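Local coordinates for lipoprotein LpqN (Mycobacterium tuberculosis, PDB 6E5F) that supports cell envelope biogenesis, interacts with the periplasmic domains of mycolate transporters and is a virulence factor required for intracellular survival, at residues 132-145 with 185-198. Residues are numbered along the deposited sequence; the frame is centred on the assembly and turned at random. Where two conformers were deposited one is given.
Sequences IDPAKVLQFAPGEL and QKTVVIPSQGAVFV
Val189 meets helix 134-140 with both methyls: CG2 lies 3.6 Å from Val137 CG1 and, in the conformer given, touches Leu138 CG, while CG1 presses on Pro134 CB at 3.3 Å, tighter than usual for two carbons. Val137 CG1, anti to its own backbone N (chi1 176°), also meets Val198 CG2 on the next strand, tip to tip at 3.9 Å. Ile132 and Val196 continue the apolar layer just before the helix, and farther along the chain Ala141 CB packs on Thr187.

Beyond Ala141 the contact turns polar. Gln185 NE2 gives Glu144 OE2 a nearly straight 3.0 Å bond, in the amide's own plane but from above the carboxylate; NE2 also bonds Asn202. At the carbonyl end, one water donates to Gln185 OE1 and Ala141 O and accepts from Leu145 N; a second lies within hydrogen-bonding distance of OE1 and Glu144 OE2. Leu145 covers the aliphatic base of Gln185, whose side chain is about 6 Å from the bound dodecyl trehaloside.

Asp133 N-caps the helix through Ala135 N, and Gln200 bonds Thr187 OG1. Helix 134-140 runs almost antiparallel to strand 185-192 (177°) on one face of the large antiparallel sheet; Lys186, pointing away from it, salt-bridges Asp221 of helix 210-223, and helix 61-66 touches Ile132, Val137 and Ala141.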
loop_
_atom_site.group_PDB
_atom_site.type_symbol
_atom_site.label_atom_id
_atom_site.label_comp_id
_atom_site.label_asym_id
_atom_site.label_seq_id
_atom_site.Cartn_x
_atom_site.Cartn_y
_atom_site.Cartn_z
ATOM N N ILE A 132 16.425 -8.174 9.039
ATOM C CA ILE A 132 15.136 -8.112 8.357
ATOM C C ILE A 132 14.921 -9.414 7.598
ATOM O O ILE A 132 15.787 -9.846 6.827
ATOM C CB ILE A 132 15.067 -6.884 7.427
ATOM C CG1 ILE A 132 13.726 -6.825 6.689
ATOM C CG2 ILE A 132 16.217 -6.880 6.437
ATOM C CD1 ILE A 132 12.588 -6.420 7.569
ATOM N N ASP A 133 13.764 -10.038 7.819
ATOM C CA ASP A 133 13.362 -11.231 7.082
ATOM C C ASP A 133 12.206 -10.849 6.168
ATOM O O ASP A 133 11.125 -10.494 6.665
ATOM C CB ASP A 133 12.929 -12.325 8.061
ATOM C CG ASP A 133 12.467 -13.596 7.363
ATOM O OD1 ASP A 133 12.363 -13.606 6.116
ATOM O OD2 ASP A 133 12.203 -14.592 8.073
ATOM N N PRO A 134 12.372 -10.890 4.840
ATOM C CA PRO A 134 11.279 -10.444 3.966
ATOM C C PRO A 134 9.994 -11.217 4.172
ATOM O O PRO A 134 8.905 -10.655 4.003
ATOM C CB PRO A 134 11.848 -10.635 2.550
ATOM C CG PRO A 134 13.004 -11.570 2.712
ATOM C CD PRO A 134 13.562 -11.316 4.077
ATOM N N ALA A 135 10.086 -12.494 4.556
ATOM C CA ALA A 135 8.875 -13.274 4.772
ATOM C C ALA A 135 8.081 -12.764 5.967
ATOM O O ALA A 135 6.850 -12.858 5.973
ATOM C CB ALA A 135 9.219 -14.750 4.960
ATOM N N LYS A 136 8.755 -12.226 6.986
ATOM C CA LYS A 136 8.025 -11.719 8.143
ATOM C C LYS A 136 7.290 -10.426 7.814
ATOM O O LYS A 136 6.243 -10.146 8.403
ATOM C CB LYS A 136 8.962 -11.524 9.337
ATOM C CG LYS A 136 9.602 -12.817 9.856
ATOM C CD LYS A 136 8.583 -13.841 10.370
ATOM C CE LYS A 136 8.164 -13.569 11.805
ATOM N NZ LYS A 136 7.335 -14.681 12.360
ATOM N N VAL A 137 7.811 -9.626 6.884
ATOM C CA VAL A 137 7.085 -8.434 6.456
ATOM C C VAL A 137 5.730 -8.830 5.896
ATOM O O VAL A 137 4.701 -8.236 6.231
ATOM C CB VAL A 137 7.911 -7.627 5.440
ATOM C CG1 VAL A 137 7.114 -6.433 4.922
ATOM C CG2 VAL A 137 9.214 -7.164 6.064
ATOM N N LEU A 138 5.714 -9.833 5.024
ATOM C CA LEU A 138 4.457 -10.332 4.466
ATOM C C LEU A 138 3.568 -10.908 5.558
ATOM O O LEU A 138 2.351 -10.700 5.564
ATOM C CB LEU A 138 4.755 -11.410 3.419
ATOM C CG LEU A 138 5.526 -10.974 2.168
ATOM C CD1 LEU A 138 6.116 -12.173 1.451
ATOM C CD2 LEU A 138 4.613 -10.203 1.230
ATOM N N GLN A 139 4.168 -11.645 6.500
ATOM C CA GLN A 139 3.388 -12.262 7.566
ATOM C C GLN A 139 2.600 -11.225 8.358
ATOM O O GLN A 139 1.447 -11.467 8.732
ATOM C CB GLN A 139 4.303 -13.069 8.487
ATOM C CG GLN A 139 3.565 -13.824 9.576
ATOM C CD GLN A 139 4.479 -14.724 10.389
ATOM O OE1 GLN A 139 5.657 -14.885 10.072
ATOM N NE2 GLN A 139 3.937 -15.315 11.446
ATOM N N PHE A 140 3.190 -10.060 8.618
ATOM C CA PHE A 140 2.569 -9.053 9.468
ATOM C C PHE A 140 1.857 -7.956 8.684
ATOM O O PHE A 140 1.282 -7.050 9.302
ATOM C CB PHE A 140 3.616 -8.444 10.407
ATOM C CG PHE A 140 4.278 -9.452 11.297
ATOM C CD1 PHE A 140 3.525 -10.402 11.971
ATOM C CD2 PHE A 140 5.653 -9.466 11.445
ATOM C CE1 PHE A 140 4.129 -11.335 12.783
ATOM C CE2 PHE A 140 6.262 -10.398 12.257
ATOM C CZ PHE A 140 5.501 -11.332 12.930
ATOM N N ALA A 141 1.852 -8.032 7.359
ATOM C CA ALA A 141 1.156 -7.035 6.547
ATOM C C ALA A 141 -0.307 -6.818 6.937
ATOM O O ALA A 141 -0.742 -5.654 6.937
ATOM C CB ALA A 141 1.260 -7.429 5.067
ATOM N N PRO A 142 -1.107 -7.839 7.254
ATOM C CA PRO A 142 -2.525 -7.569 7.549
ATOM C C PRO A 142 -2.766 -6.839 8.861
ATOM O O PRO A 142 -3.875 -6.327 9.062
ATOM C CB PRO A 142 -3.175 -8.958 7.529
ATOM C CG PRO A 142 -2.086 -9.933 7.618
ATOM C CD PRO A 142 -0.812 -9.279 7.168
ATOM N N GLY A 143 -1.765 -6.732 9.740
ATOM C CA GLY A 143 -2.013 -6.198 11.068
ATOM C C GLY A 143 -2.567 -4.785 11.058
ATOM O O GLY A 143 -3.481 -4.461 11.820
ATOM N N GLU A 144 -2.024 -3.924 10.194
ATOM C CA GLU A 144 -2.383 -2.509 10.217
ATOM C C GLU A 144 -3.868 -2.304 9.932
ATOM O O GLU A 144 -4.572 -1.644 10.705
ATOM C CB GLU A 144 -1.524 -1.735 9.213
ATOM C CG GLU A 144 -1.808 -0.240 9.185
ATOM C CD GLU A 144 -0.955 0.506 8.179
ATOM O OE1 GLU A 144 -1.147 1.732 8.031
ATOM O OE2 GLU A 144 -0.095 -0.129 7.538
ATOM N N LEU A 145 -4.358 -2.839 8.810
ATOM C CA LEU A 145 -5.771 -2.668 8.480
ATOM C C LEU A 145 -6.660 -3.304 9.536
ATOM O O LEU A 145 -7.708 -2.755 9.888
ATOM C CB LEU A 145 -6.084 -3.254 7.106
ATOM C CG LEU A 145 -5.460 -2.637 5.851
ATOM C CD1 LEU A 145 -6.439 -2.726 4.683
ATOM C CD2 LEU A 145 -4.997 -1.207 6.057
ATOM N N GLN A 185 -4.970 -2.554 1.258
ATOM C CA GLN A 185 -3.537 -2.325 1.275
ATOM C C GLN A 185 -2.841 -3.501 0.623
ATOM O O GLN A 185 -3.046 -4.651 1.022
ATOM C CB GLN A 185 -3.040 -2.149 2.705
ATOM C CG GLN A 185 -1.561 -1.832 2.807
ATOM C CD GLN A 185 -1.124 -1.708 4.235
ATOM O OE1 GLN A 185 -1.080 -2.696 4.966
ATOM N NE2 GLN A 185 -0.795 -0.490 4.651
ATOM N N LYS A 186 -2.022 -3.205 -0.383
ATOM C CA LYS A 186 -1.139 -4.194 -0.981
ATOM C C LYS A 186 0.279 -3.885 -0.529
ATOM O O LYS A 186 0.753 -2.756 -0.693
ATOM C CB LYS A 186 -1.226 -4.184 -2.509
ATOM C CG LYS A 186 -0.517 -5.376 -3.153
ATOM C CD LYS A 186 -0.914 -5.570 -4.613
ATOM C CE LYS A 186 -0.532 -6.963 -5.106
ATOM N NZ LYS A 186 -1.102 -7.284 -6.450
ATOM N N THR A 187 0.934 -4.879 0.055
ATOM C CA THR A 187 2.314 -4.759 0.507
ATOM C C THR A 187 3.170 -5.650 -0.382
ATOM O O THR A 187 2.868 -6.828 -0.554
ATOM C CB THR A 187 2.427 -5.197 1.965
ATOM O OG1 THR A 187 1.643 -4.336 2.797
ATOM C CG2 THR A 187 3.880 -5.151 2.433
ATOM N N VAL A 188 4.222 -5.082 -0.958
ATOM C CA VAL A 188 5.132 -5.803 -1.842
ATOM C C VAL A 188 6.517 -5.765 -1.214
ATOM O O VAL A 188 6.989 -4.695 -0.826
ATOM C CB VAL A 188 5.176 -5.171 -3.243
ATOM C CG1 VAL A 188 5.983 -6.047 -4.198
ATOM C CG2 VAL A 188 3.771 -4.917 -3.780
ATOM N N VAL A 189 7.142 -6.927 -1.096
ATOM C CA VAL A 189 8.483 -7.035 -0.524
ATOM C C VAL A 189 9.484 -7.197 -1.655
ATOM O O VAL A 189 9.347 -8.090 -2.502
ATOM C CB VAL A 189 8.559 -8.184 0.490
ATOM C CG1 VAL A 189 9.957 -8.337 1.029
ATOM C CG2 VAL A 189 7.600 -7.918 1.630
ATOM N N ILE A 190 10.486 -6.330 -1.669
ATOM C CA ILE A 190 11.427 -6.232 -2.781
ATOM C C ILE A 190 12.838 -6.337 -2.210
ATOM O O ILE A 190 13.468 -5.307 -1.922
ATOM C CB ILE A 190 11.222 -4.926 -3.564
ATOM C CG1 ILE A 190 9.759 -4.771 -4.010
ATOM C CG2 ILE A 190 12.174 -4.870 -4.769
ATOM C CD1 ILE A 190 9.390 -3.342 -4.379
ATOM N N PRO A 191 13.369 -7.542 -2.009
ATOM C CA PRO A 191 14.758 -7.656 -1.538
ATOM C C PRO A 191 15.714 -7.218 -2.635
ATOM O O PRO A 191 15.623 -7.679 -3.775
ATOM C CB PRO A 191 14.911 -9.152 -1.226
ATOM C CG PRO A 191 13.511 -9.704 -1.199
ATOM C CD PRO A 191 12.740 -8.865 -2.155
ATOM N N SER A 192 16.633 -6.314 -2.291
ATOM C CA SER A 192 17.516 -5.741 -3.291
ATOM C C SER A 192 18.623 -4.945 -2.623
ATOM O O SER A 192 18.375 -4.211 -1.660
ATOM C CB SER A 192 16.744 -4.798 -4.220
ATOM O OG SER A 192 17.643 -4.139 -5.095
ATOM N N GLN A 193 19.829 -5.076 -3.174
ATOM C CA GLN A 193 20.953 -4.191 -2.871
ATOM C C GLN A 193 21.190 -4.045 -1.373
ATOM O O GLN A 193 21.256 -2.938 -0.831
ATOM C CB GLN A 193 20.769 -2.829 -3.542
ATOM C CG GLN A 193 20.713 -2.892 -5.058
ATOM C CD GLN A 193 20.628 -1.522 -5.685
ATOM O OE1 GLN A 193 21.503 -0.688 -5.480
ATOM N NE2 GLN A 193 19.578 -1.281 -6.455
ATOM N N GLY A 194 21.342 -5.182 -0.699
ATOM C CA GLY A 194 21.619 -5.184 0.723
ATOM C C GLY A 194 20.494 -4.676 1.596
ATOM O O GLY A 194 20.735 -4.286 2.741
ATOM N N ALA A 195 19.262 -4.678 1.098
ATOM C CA ALA A 195 18.145 -4.158 1.859
ATOM C C ALA A 195 16.891 -4.915 1.452
ATOM O O ALA A 195 16.902 -5.718 0.513
ATOM C CB ALA A 195 17.969 -2.655 1.623
ATOM N N VAL A 196 15.814 -4.668 2.179
ATOM C CA VAL A 196 14.486 -5.122 1.790
ATOM C C VAL A 196 13.650 -3.866 1.642
ATOM O O VAL A 196 13.381 -3.169 2.626
ATOM C CB VAL A 196 13.878 -6.088 2.811
ATOM C CG1 VAL A 196 12.468 -6.451 2.416
ATOM C CG2 VAL A 196 14.727 -7.348 2.914
ATOM N N PHE A 197 13.252 -3.564 0.414
ATOM C CA PHE A 197 12.351 -2.455 0.162
ATOM C C PHE A 197 10.920 -2.949 0.303
ATOM O O PHE A 197 10.592 -4.075 -0.099
ATOM C CB PHE A 197 12.589 -1.880 -1.231
ATOM C CG PHE A 197 13.918 -1.189 -1.375
ATOM C CD1 PHE A 197 15.057 -1.906 -1.680
ATOM C CD2 PHE A 197 14.025 0.179 -1.184
ATOM C CE1 PHE A 197 16.283 -1.262 -1.802
ATOM C CE2 PHE A 197 15.242 0.821 -1.309
ATOM C CZ PHE A 197 16.367 0.095 -1.616
ATOM N N VAL A 198 10.079 -2.124 0.907
ATOM C CA VAL A 198 8.683 -2.467 1.156
ATOM C C VAL A 198 7.825 -1.382 0.521
ATOM O O VAL A 198 7.858 -0.218 0.949
ATOM C CB VAL A 198 8.383 -2.595 2.652
ATOM C CG1 VAL A 198 6.904 -2.973 2.867
ATOM C CG2 VAL A 198 9.313 -3.616 3.306
HETATM O O HOH W 1 -2.761 -4.044 6.738
HETATM O O HOH W 2 0.824 -2.675 7.081
#